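Side-chain contacts in ribosome hibernation protein YHBH (Vibrio cholerae serotype O1, PDB 4HEI), which probably inhibits translation by binding the small ribosomal subunit, and associates with the 100S ribosome dimers of stationary phase: residues Q17-S22 / N69-I74; I40-V43 / Q48-E51; A50-H55 / D75-K80. One frame throughout, in Å; residues are numbered along the deposited sequence.

Interaction 1 (Q17-S22 / N69-I74); sequences QDYVHS and NMYAAI
Tyr-71 turns the edge of its ring into one face of Tyr-19, an edge-to-face (T-shaped) pair with centroids 5.4 Å apart and planes at 71°. The leading atom is Tyr-71 CD1, 3.7 Å from Tyr-19 CD2 and displaced toward the rim of that ring; Tyr-19 CB lies in the plane of the Tyr-71 ring, at its edge. With CG anti to the backbone N (chi1 -173°), Tyr-19 reaches across to helix 70-91 and slides past Ile-74, whose CG2 approaches Tyr-19 CE2 to 3.9 Å. These contacts form the close part of the interface, although both tyrosines are partly exposed. The buried inner part is slighter, a single methyl contact of Ile-74 CD1 with Val-20 CG2 at 3.9 Å, near Ile-5 and Ala-50 of the sheet. The axes of the two short helical segments approach to 10.9 Å, at 17°. On the outer side Tyr-71 OH is hydrogen-bonded to Ser-15 OG, a bond that fixes the far end of the ring. Asn-69 caps the helix through OD1, which accepts from Ala-72 N at 3.0 Å on a lone pair. Between the helices the contact is apolar and aromatic, so the pairing probably rests on hydrophobic burial and the edge-to-face ring contact.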
loop_
_atom_site.group_PDB
_atom_site.type_symbol
_atom_site.label_atom_id
_atom_site.label_comp_id
_atom_site.label_asym_id
_atom_site.label_seq_id
_atom_site.Cartn_x
_atom_site.Cartn_y
_atom_site.Cartn_z
ATOM N N GLN A 17 -9.174 0.295 6.697
ATOM C CA GLN A 17 -8.837 -1.065 6.320
ATOM C C GLN A 17 -9.640 -1.513 5.109
ATOM O O GLN A 17 -9.085 -2.109 4.185
ATOM C CB GLN A 17 -9.043 -2.009 7.507
ATOM C CG GLN A 17 -8.016 -1.768 8.605
ATOM C CD GLN A 17 -8.050 -2.813 9.700
ATOM O OE1 GLN A 17 -8.875 -2.753 10.608
ATOM N NE2 GLN A 17 -7.152 -3.785 9.613
ATOM N N ASP A 18 -10.938 -1.216 5.102
ATOM C CA ASP A 18 -11.780 -1.589 3.968
ATOM C C ASP A 18 -11.263 -0.920 2.698
ATOM O O ASP A 18 -11.168 -1.551 1.640
ATOM C CB ASP A 18 -13.237 -1.171 4.202
ATOM C CG ASP A 18 -13.915 -1.985 5.291
ATOM O OD1 ASP A 18 -13.456 -3.110 5.571
ATOM O OD2 ASP A 18 -14.920 -1.505 5.858
ATOM N N TYR A 19 -10.927 0.360 2.809
ATOM C CA TYR A 19 -10.421 1.113 1.670
ATOM C C TYR A 19 -9.123 0.504 1.158
ATOM O O TYR A 19 -8.949 0.315 -0.047
ATOM C CB TYR A 19 -10.183 2.575 2.065
ATOM C CG TYR A 19 -9.823 3.461 0.901
ATOM C CD1 TYR A 19 -10.761 3.761 -0.084
ATOM C CD2 TYR A 19 -8.540 3.989 0.773
ATOM C CE1 TYR A 19 -10.431 4.564 -1.164
ATOM C CE2 TYR A 19 -8.200 4.790 -0.305
ATOM C CZ TYR A 19 -9.151 5.073 -1.269
ATOM O OH TYR A 19 -8.823 5.862 -2.339
ATOM N N VAL A 20 -8.205 0.206 2.071
ATOM C CA VAL A 20 -6.932 -0.390 1.683
ATOM C C VAL A 20 -7.188 -1.694 0.942
ATOM O O VAL A 20 -6.620 -1.934 -0.124
ATOM C CB VAL A 20 -6.044 -0.673 2.902
ATOM C CG1 VAL A 20 -4.814 -1.477 2.475
ATOM C CG2 VAL A 20 -5.607 0.654 3.545
ATOM N N HIS A 21 -8.048 -2.533 1.505
ATOM C CA HIS A 21 -8.368 -3.802 0.865
ATOM C C HIS A 21 -8.945 -3.575 -0.528
ATOM O O HIS A 21 -8.599 -4.282 -1.480
ATOM C CB HIS A 21 -9.342 -4.597 1.736
ATOM C CG HIS A 21 -8.659 -5.497 2.714
ATOM N ND1 HIS A 21 -7.989 -6.637 2.327
ATOM C CD2 HIS A 21 -8.501 -5.405 4.056
ATOM C CE1 HIS A 21 -7.448 -7.211 3.387
ATOM N NE2 HIS A 21 -7.743 -6.483 4.450
ATOM N N SER A 22 -9.804 -2.573 -0.650
ATOM C CA SER A 22 -10.409 -2.247 -1.932
ATOM C C SER A 22 -9.334 -1.952 -2.982
ATOM O O SER A 22 -9.358 -2.505 -4.088
ATOM C CB SER A 22 -11.333 -1.035 -1.772
ATOM O OG SER A 22 -11.937 -0.695 -3.005
ATOM N N ASN A 69 -4.321 14.231 4.520
ATOM C CA ASN A 69 -5.450 13.301 4.634
ATOM C C ASN A 69 -4.965 11.866 4.380
ATOM O O ASN A 69 -4.340 11.589 3.364
ATOM C CB ASN A 69 -6.546 13.669 3.628
ATOM C CG ASN A 69 -7.729 12.721 3.680
ATOM O OD1 ASN A 69 -7.725 11.668 3.043
ATOM N ND2 ASN A 69 -8.740 13.085 4.456
ATOM N N MET A 70 -5.265 10.959 5.304
ATOM C CA MET A 70 -4.823 9.568 5.188
ATOM C C MET A 70 -5.317 8.833 3.947
ATOM O O MET A 70 -4.572 8.082 3.328
ATOM C CB MET A 70 -5.217 8.781 6.442
ATOM C CG MET A 70 -4.695 7.344 6.469
ATOM S SD MET A 70 -2.887 7.249 6.314
ATOM C CE MET A 70 -2.409 7.601 7.978
ATOM N N TYR A 71 -6.570 9.045 3.567
ATOM C CA TYR A 71 -7.088 8.368 2.389
ATOM C C TYR A 71 -6.366 8.848 1.143
ATOM O O TYR A 71 -6.103 8.067 0.228
ATOM C CB TYR A 71 -8.598 8.590 2.285
ATOM C CG TYR A 71 -9.364 7.831 3.344
ATOM C CD1 TYR A 71 -9.776 6.518 3.129
ATOM C CD2 TYR A 71 -9.647 8.417 4.575
ATOM C CE1 TYR A 71 -10.452 5.805 4.106
ATOM C CE2 TYR A 71 -10.325 7.714 5.566
ATOM C CZ TYR A 71 -10.726 6.410 5.327
ATOM O OH TYR A 71 -11.396 5.716 6.301
ATOM N N ALA A 72 -6.026 10.133 1.108
ATOM C CA ALA A 72 -5.299 10.693 -0.023
ATOM C C ALA A 72 -3.880 10.118 -0.001
ATOM O O ALA A 72 -3.275 9.880 -1.047
ATOM C CB ALA A 72 -5.252 12.212 0.082
ATOM N N ALA A 73 -3.352 9.905 1.200
ATOM C CA ALA A 73 -2.012 9.339 1.346
ATOM C C ALA A 73 -2.000 7.931 0.753
ATOM O O ALA A 73 -1.086 7.561 0.015
ATOM C CB ALA A 73 -1.619 9.292 2.823
ATOM N N ILE A 74 -3.027 7.151 1.074
ATOM C CA ILE A 74 -3.128 5.793 0.562
ATOM C C ILE A 74 -3.230 5.793 -0.959
ATOM O O ILE A 74 -2.614 4.967 -1.624
ATOM C CB ILE A 74 -4.339 5.063 1.177
ATOM C CG1 ILE A 74 -4.107 4.883 2.682
ATOM C CG2 ILE A 74 -4.542 3.709 0.504
ATOM C CD1 ILE A 74 -5.350 4.498 3.448
#

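Interaction 2 (I40-V43 / Q48-E51); sequences ILRV and QIAE
Arg-42 lays its guanidinium edge against the carboxylate of Glu-51 and one face over Ile-49, three side chains on the same face of the hairpin. NE and NH2 both bond to a single oxygen, a side-on salt bridge in which Arg-42 NE lies 2.7 Å from Glu-51 OE1 and NH2 2.9 Å from the same atom. OE1 sits in the guanidinium plane, but the two flat groups are turned 79° apart: NE comes from above the carboxylate plane, whereas NH2 meets OE1 nearly along its C-O direction. The torsions explain the reach, for Arg-42 CG stands between the backbone N and the carbonyl carbon (chi1 62°) and the chain then runs extended to NE, diagonally toward Glu-51. Ile-49 CD1 lies over one guanidinium face, offset toward its rim, 3.6 Å from Arg-42 NH1. The other carboxylate oxygen, Glu-51 OE2, rests beside Ile-40, 3.7 Å from its CD1.

On the face turned to helix 70-91, Leu-41 CD2 packs on Ala-50 CB at 3.8 Å. Farther along, the bent chain of Gln-48 brings its amide alongside Val-43, with Gln-48 OE1 3.6 Å from Val-43 CG2. Between the two faces, in the backbone, Ile-40 pairs with Glu-51 and Arg-42 with Ile-49 through two hydrogen bonds each, alternating with the non-hydrogen-bonded pairs Leu-41/Ala-50 and Val-43/Gln-48. This is an antiparallel beta hairpin of strands 34-44 and 47-56, at the centre of the four-stranded sheet of the beta-alpha-beta-beta-beta-alpha fold shared with YfiA.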
loop_
_atom_site.group_PDB
_atom_site.type_symbol
_atom_site.label_atom_id
_atom_site.label_comp_id
_atom_site.label_asym_id
_atom_site.label_seq_id
_atom_site.Cartn_x
_atom_site.Cartn_y
_atom_site.Cartn_z
ATOM N N ILE A 40 1.434 -0.044 6.587
ATOM C CA ILE A 40 1.506 0.657 7.858
ATOM C C ILE A 40 0.977 2.069 7.661
ATOM O O ILE A 40 1.432 2.800 6.777
ATOM C CB ILE A 40 2.951 0.743 8.398
ATOM C CG1 ILE A 40 3.479 -0.654 8.726
ATOM C CG2 ILE A 40 2.983 1.590 9.664
ATOM C CD1 ILE A 40 4.864 -0.640 9.335
ATOM N N LEU A 41 0.008 2.439 8.492
ATOM C CA LEU A 41 -0.591 3.765 8.451
ATOM C C LEU A 41 -0.204 4.432 9.764
ATOM O O LEU A 41 -0.418 3.870 10.833
ATOM C CB LEU A 41 -2.115 3.664 8.343
ATOM C CG LEU A 41 -2.639 2.816 7.173
ATOM C CD1 LEU A 41 -4.148 2.921 7.102
ATOM C CD2 LEU A 41 -2.015 3.281 5.874
ATOM N N ARG A 42 0.394 5.611 9.682
ATOM C CA ARG A 42 0.798 6.294 10.896
ATOM C C ARG A 42 0.786 7.799 10.739
ATOM O O ARG A 42 0.718 8.327 9.628
ATOM C CB ARG A 42 2.189 5.828 11.333
ATOM C CG ARG A 42 3.290 6.129 10.330
ATOM C CD ARG A 42 4.640 5.605 10.812
ATOM N NE ARG A 42 5.677 5.778 9.794
ATOM C CZ ARG A 42 6.523 6.803 9.738
ATOM N NH1 ARG A 42 6.481 7.765 10.652
ATOM N NH2 ARG A 42 7.398 6.880 8.746
ATOM N N VAL A 43 0.860 8.485 11.873
ATOM C CA VAL A 43 0.844 9.935 11.888
ATOM C C VAL A 43 2.109 10.489 12.524
ATOM O O VAL A 43 2.530 10.038 13.585
ATOM C CB VAL A 43 -0.382 10.459 12.674
ATOM C CG1 VAL A 43 -0.387 11.971 12.690
ATOM C CG2 VAL A 43 -1.664 9.927 12.051
ATOM N N GLN A 48 0.116 12.494 7.458
ATOM C CA GLN A 48 -0.586 11.218 7.475
ATOM C C GLN A 48 0.322 10.395 6.571
ATOM O O GLN A 48 0.548 10.755 5.417
ATOM C CB GLN A 48 -1.985 11.340 6.861
ATOM C CG GLN A 48 -2.936 12.261 7.614
ATOM C CD GLN A 48 -3.280 11.767 9.011
ATOM O OE1 GLN A 48 -3.689 10.617 9.204
ATOM N NE2 GLN A 48 -3.123 12.639 9.993
ATOM N N ILE A 49 0.858 9.302 7.100
ATOM C CA ILE A 49 1.795 8.483 6.344
ATOM C C ILE A 49 1.308 7.072 6.061
ATOM O O ILE A 49 0.830 6.381 6.955
ATOM C CB ILE A 49 3.130 8.414 7.109
ATOM C CG1 ILE A 49 3.638 9.840 7.360
ATOM C CG2 ILE A 49 4.141 7.572 6.338
ATOM C CD1 ILE A 49 4.867 9.926 8.255
ATOM N N ALA A 50 1.429 6.648 4.804
ATOM C CA ALA A 50 1.028 5.300 4.403
ATOM C C ALA A 50 2.261 4.607 3.841
ATOM O O ALA A 50 2.916 5.130 2.937
ATOM C CB ALA A 50 -0.071 5.357 3.337
ATOM N N GLU A 51 2.572 3.438 4.392
ATOM C CA GLU A 51 3.726 2.652 3.985
ATOM C C GLU A 51 3.274 1.286 3.497
ATOM O O GLU A 51 2.293 0.728 4.006
ATOM C CB GLU A 51 4.672 2.427 5.170
ATOM C CG GLU A 51 5.170 3.680 5.885
ATOM C CD GLU A 51 6.080 3.347 7.057
ATOM O OE1 GLU A 51 6.600 4.285 7.703
ATOM O OE2 GLU A 51 6.279 2.145 7.339
#

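Interaction 3 (A50-H55 / D75-K80); sequences AEATLH and DSLVDK. With 3CO (cobalt (III) ion), chain D.
Leu-77 sets its CD2 methyl between the CB atoms of Ala-50 and Ala-52, two residues that face the helix from the same side of strand 47-56. The distances are 3.6 Å from Leu-77 CD2 to Ala-52 CB and 3.8 Å from CD2 to Ala-50 CB, while CD1 lies 4.0 Å from Ala-50 O. Leu-77 has CG anti to the backbone N (chi1 170°), which directs the branched end down onto the strand. The small alanines allow a close approach: the axes of the short strand and helix segments are 8.4 Å apart and inclined by 30°.

In the next shell, Ile-74 also covers Ala-50 and Leu-81 covers Ala-52, about one helical turn to either side of Leu-77. Backbone hydrogen bonds to Ala-65 and Ala-63 hold the two alanines in the sheet, and Lys-80 ties the helix to strand 59-67 by a hydrogen bond from NZ to the His-64 carbonyl. Farther along the strand, away from the leucine, His-55 ND1 binds a cobalt(III) ion at 2.0 Å. The buried contact itself is chiefly apolar: one leucine methyl on two alanine methyls joins helix to sheet by hydrophobic burial and close fit.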
loop_
_atom_site.group_PDB
_atom_site.type_symbol
_atom_site.label_atom_id
_atom_site.label_comp_id
_atom_site.label_asym_id
_atom_site.label_seq_id
_atom_site.Cartn_x
_atom_site.Cartn_y
_atom_site.Cartn_z
ATOM N N ALA A 50 1.429 6.648 4.804
ATOM C CA ALA A 50 1.028 5.300 4.403
ATOM C C ALA A 50 2.261 4.607 3.841
ATOM O O ALA A 50 2.916 5.130 2.937
ATOM C CB ALA A 50 -0.071 5.357 3.337
ATOM N N GLU A 51 2.572 3.438 4.392
ATOM C CA GLU A 51 3.726 2.652 3.985
ATOM C C GLU A 51 3.274 1.286 3.497
ATOM O O GLU A 51 2.293 0.728 4.006
ATOM C CB GLU A 51 4.672 2.427 5.170
ATOM C CG GLU A 51 5.170 3.680 5.885
ATOM C CD GLU A 51 6.080 3.347 7.057
ATOM O OE1 GLU A 51 6.600 4.285 7.703
ATOM O OE2 GLU A 51 6.279 2.145 7.339
ATOM N N ALA A 52 3.992 0.738 2.523
ATOM C CA ALA A 52 3.663 -0.590 2.018
ATOM C C ALA A 52 4.866 -1.331 1.451
ATOM O O ALA A 52 5.767 -0.735 0.842
ATOM C CB ALA A 52 2.563 -0.503 0.949
ATOM N N THR A 53 4.877 -2.641 1.669
ATOM C CA THR A 53 5.914 -3.508 1.149
ATOM C C THR A 53 5.176 -4.673 0.519
ATOM O O THR A 53 4.391 -5.353 1.189
ATOM C CB THR A 53 6.843 -4.059 2.259
ATOM O OG1 THR A 53 7.412 -2.970 2.996
ATOM C CG2 THR A 53 7.974 -4.876 1.644
ATOM N N LEU A 54 5.394 -4.875 -0.771
ATOM C CA LEU A 54 4.756 -5.971 -1.481
ATOM C C LEU A 54 5.826 -7.005 -1.820
ATOM O O LEU A 54 6.870 -6.676 -2.392
ATOM C CB LEU A 54 4.105 -5.476 -2.773
ATOM C CG LEU A 54 3.224 -4.222 -2.769
ATOM C CD1 LEU A 54 2.472 -4.143 -4.096
ATOM C CD2 LEU A 54 2.254 -4.251 -1.611
ATOM N N HIS A 55 5.573 -8.249 -1.444
ATOM C CA HIS A 55 6.506 -9.326 -1.722
ATOM C C HIS A 55 5.967 -10.084 -2.924
ATOM O O HIS A 55 4.968 -10.799 -2.830
ATOM C CB HIS A 55 6.619 -10.219 -0.493
ATOM C CG HIS A 55 7.095 -9.490 0.731
ATOM N ND1 HIS A 55 8.412 -9.502 1.144
ATOM C CD2 HIS A 55 6.437 -8.685 1.599
ATOM C CE1 HIS A 55 8.543 -8.735 2.213
ATOM N NE2 HIS A 55 7.359 -8.227 2.509
ATOM N N ASP A 75 -4.011 6.714 -1.519
ATOM C CA ASP A 75 -4.134 6.775 -2.972
ATOM C C ASP A 75 -2.799 7.082 -3.614
ATOM O O ASP A 75 -2.465 6.523 -4.656
ATOM C CB ASP A 75 -5.139 7.843 -3.392
ATOM C CG ASP A 75 -6.551 7.445 -3.092
ATOM O OD1 ASP A 75 -6.958 6.359 -3.553
ATOM O OD2 ASP A 75 -7.250 8.213 -2.401
ATOM N N SER A 76 -2.044 7.992 -3.009
ATOM C CA SER A 76 -0.735 8.342 -3.549
ATOM C C SER A 76 0.204 7.147 -3.445
ATOM O O SER A 76 0.997 6.890 -4.358
ATOM C CB SER A 76 -0.141 9.533 -2.794
ATOM O OG SER A 76 -0.929 10.692 -3.007
ATOM N N LEU A 77 0.110 6.417 -2.333
ATOM C CA LEU A 77 0.954 5.244 -2.128
ATOM C C LEU A 77 0.709 4.222 -3.229
ATOM O O LEU A 77 1.646 3.713 -3.829
ATOM C CB LEU A 77 0.664 4.597 -0.768
ATOM C CG LEU A 77 1.296 3.219 -0.524
ATOM C CD1 LEU A 77 2.816 3.314 -0.635
ATOM C CD2 LEU A 77 0.893 2.709 0.862
ATOM N N VAL A 78 -0.560 3.914 -3.482
ATOM C CA VAL A 78 -0.894 2.940 -4.509
ATOM C C VAL A 78 -0.368 3.365 -5.878
ATOM O O VAL A 78 0.141 2.537 -6.633
ATOM C CB VAL A 78 -2.414 2.702 -4.568
ATOM C CG1 VAL A 78 -2.767 1.802 -5.747
ATOM C CG2 VAL A 78 -2.863 2.060 -3.267
ATOM N N ASP A 79 -0.478 4.648 -6.198
ATOM C CA ASP A 79 0.034 5.120 -7.477
ATOM C C ASP A 79 1.532 4.847 -7.586
ATOM O O ASP A 79 2.020 4.495 -8.657
ATOM C CB ASP A 79 -0.247 6.614 -7.671
ATOM C CG ASP A 79 -1.692 6.888 -8.058
ATOM O OD1 ASP A 79 -2.250 6.097 -8.841
ATOM O OD2 ASP A 79 -2.268 7.895 -7.594
ATOM N N LYS A 80 2.258 4.993 -6.479
ATOM C CA LYS A 80 3.697 4.732 -6.488
ATOM C C LYS A 80 3.967 3.235 -6.658
ATOM O O LYS A 80 4.868 2.837 -7.395
ATOM C CB LYS A 80 4.351 5.213 -5.189
ATOM C CG LYS A 80 4.321 6.714 -4.971
ATOM C CD LYS A 80 5.181 7.099 -3.771
ATOM C CE LYS A 80 5.112 8.590 -3.489
ATOM N NZ LYS A 80 6.025 8.975 -2.374
HETATM CO CO 3CO D . 9.938 -10.812 1.012
#

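In the fold
Interaction 3 lies in the core, near the centre of the chain, whereas interactions 1 and 2 are partly buried and reach the surface. Helix 70-91 serves both interaction 1, where it meets helix 14-27, and interaction 3, where it meets the sheet; strand 47-56 serves interactions 2 and 3, sharing Ala-50 and Glu-51. Ala-50 belongs to the helix-covered side, while Glu-51 turns to the opposite face. Met-70 of the 69-74 segment packs on Gln-48, so interactions 1 and 2 touch directly. Interaction 3 is chiefly apolar, interaction 1 apolar with an aromatic pair, and interaction 2 adds a salt bridge, on the face away from the helices, to backbone bonds and to apolar packing on the helix side.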